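Local coordinates for tailspike protein (Siphovirus 9NA, PDB 3RIQ) that probably binds Salmonella lipopolysaccharide as the phage's receptor and cleaves its O-antigen chains as an endorhamnosidase, at residues D229-G234 / R264-N269. Sequence-based numbering, arbitrary orientation.
Sequences DDHDGG and RLVFDN
Arg264 lies across His231 and Asp229 where two successive coils of the right-handed parallel beta-helix come together, just before strands 234-236 and 266-273 pair side by side. Arg264 CB sits over one face of the His231 ring, a CH-pi contact 4.0 Å from the centroid, and His231 CA points its hydrogen almost straight at Arg264 O (3.4 Å, 172°). Histidine suits the site because it offers a face to Arg264 while both ring nitrogens bond to carbonyl oxygens: ND1 donates in the ring plane to Asp229 O, and NE2 is hydrogen-bonded to Gln309 O, just ahead of strand 311-318. The arginine chain bends at chi3 (-64°), which sets NE near Asp229 N; that nitrogen lies over one face of the guanidinium. Arg264 NH1 makes a salt bridge with Asp229 OD1, its hydrogen bond weak (2.9 Å, 140°), the two planes almost perpendicular; a water links NH1 to Asp229 OD2, and NH2 pairs with Asp226. Branched Val266 lays CG2 against both His231 CB (3.7 Å) and His231 O. At Gly233 and Gly234 the backbone angles would jam a CB against the preceding carbonyl. Beside the parallel Gly234-Val266 bridge, Val266 N donates to Gly233 O at 3.0 Å.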
# COMPACT_ATOMS: atom_id res chain seq x y z
N ASP A 229 14.40 -19.09 5.73
CA ASP A 229 14.73 -17.82 5.08
C ASP A 229 13.84 -17.60 3.83
O ASP A 229 13.56 -16.46 3.46
CB ASP A 229 16.22 -17.72 4.78
CG ASP A 229 17.03 -17.56 6.05
OD1 ASP A 229 16.54 -16.86 6.98
OD2 ASP A 229 18.12 -18.17 6.16
N ASP A 230 13.34 -18.71 3.27
CA ASP A 230 12.36 -18.72 2.19
C ASP A 230 11.09 -17.90 2.46
O ASP A 230 10.40 -17.45 1.51
CB ASP A 230 11.82 -20.14 1.90
CG ASP A 230 12.85 -21.26 1.97
OD1 ASP A 230 13.77 -21.26 2.82
OD2 ASP A 230 12.64 -22.23 1.19
N HIS A 231 10.72 -17.75 3.74
CA HIS A 231 9.44 -17.11 4.09
C HIS A 231 8.27 -17.79 3.40
O HIS A 231 7.35 -17.11 2.90
CB HIS A 231 9.54 -15.58 3.86
CG HIS A 231 10.28 -14.90 4.97
ND1 HIS A 231 11.65 -14.98 5.09
CD2 HIS A 231 9.85 -14.19 6.05
CE1 HIS A 231 12.04 -14.38 6.21
NE2 HIS A 231 10.97 -13.88 6.80
N ASP A 232 8.30 -19.13 3.42
CA ASP A 232 7.27 -19.95 2.77
C ASP A 232 6.32 -20.42 3.87
O ASP A 232 6.58 -21.41 4.54
CB ASP A 232 7.95 -21.13 2.03
CG ASP A 232 7.02 -21.90 1.14
OD1 ASP A 232 5.79 -21.71 1.17
OD2 ASP A 232 7.57 -22.70 0.35
N GLY A 233 5.22 -19.67 4.08
CA GLY A 233 4.27 -19.93 5.18
C GLY A 233 3.66 -18.62 5.63
O GLY A 233 4.32 -17.57 5.57
N GLY A 234 2.42 -18.70 6.11
CA GLY A 234 1.73 -17.52 6.66
C GLY A 234 0.34 -17.32 6.10
O GLY A 234 -0.36 -18.28 5.78
N ARG A 264 9.76 -16.53 10.78
CA ARG A 264 9.93 -16.35 9.33
C ARG A 264 8.68 -16.59 8.47
O ARG A 264 8.73 -17.28 7.43
CB ARG A 264 11.15 -17.17 8.84
CG ARG A 264 12.45 -16.59 9.43
CD ARG A 264 13.70 -17.33 8.96
NE ARG A 264 13.77 -18.73 9.39
CZ ARG A 264 14.91 -19.44 9.43
NH1 ARG A 264 16.06 -18.89 9.03
NH2 ARG A 264 14.89 -20.69 9.84
N LEU A 265 7.54 -16.07 8.94
CA LEU A 265 6.29 -16.17 8.17
C LEU A 265 6.01 -14.83 7.49
O LEU A 265 6.62 -13.79 7.84
CB LEU A 265 5.13 -16.55 9.11
CG LEU A 265 5.32 -17.91 9.80
CD1 LEU A 265 4.23 -18.13 10.86
CD2 LEU A 265 5.30 -19.08 8.79
N VAL A 266 5.07 -14.86 6.54
CA VAL A 266 4.59 -13.64 5.88
C VAL A 266 3.11 -13.45 6.15
O VAL A 266 2.32 -14.40 5.95
CB VAL A 266 4.80 -13.72 4.34
CG1 VAL A 266 4.22 -12.46 3.65
CG2 VAL A 266 6.29 -13.88 3.99
N PHE A 267 2.75 -12.26 6.63
CA PHE A 267 1.36 -11.88 6.82
C PHE A 267 1.14 -10.66 5.94
O PHE A 267 1.69 -9.58 6.23
CB PHE A 267 1.09 -11.54 8.30
CG PHE A 267 1.41 -12.68 9.24
CD1 PHE A 267 0.47 -13.68 9.47
CD2 PHE A 267 2.69 -12.82 9.84
CE1 PHE A 267 0.76 -14.75 10.33
CE2 PHE A 267 3.00 -13.91 10.68
CZ PHE A 267 2.03 -14.87 10.93
N ASP A 268 0.36 -10.85 4.86
CA ASP A 268 0.20 -9.82 3.82
C ASP A 268 -1.28 -9.62 3.51
O ASP A 268 -1.93 -10.53 2.99
CB ASP A 268 0.98 -10.26 2.56
CG ASP A 268 0.73 -9.35 1.34
OD1 ASP A 268 0.31 -8.18 1.50
OD2 ASP A 268 0.99 -9.82 0.21
N ASN A 269 -1.80 -8.42 3.79
CA ASN A 269 -3.18 -8.07 3.45
C ASN A 269 -4.19 -8.85 4.26
O ASN A 269 -4.92 -9.72 3.74
CB ASN A 269 -3.46 -8.19 1.95
CG ASN A 269 -4.75 -7.48 1.56
OD1 ASN A 269 -5.28 -6.73 2.37
ND2 ASN A 269 -5.30 -7.78 0.38
O HOH W 1 19.24 -19.11 8.52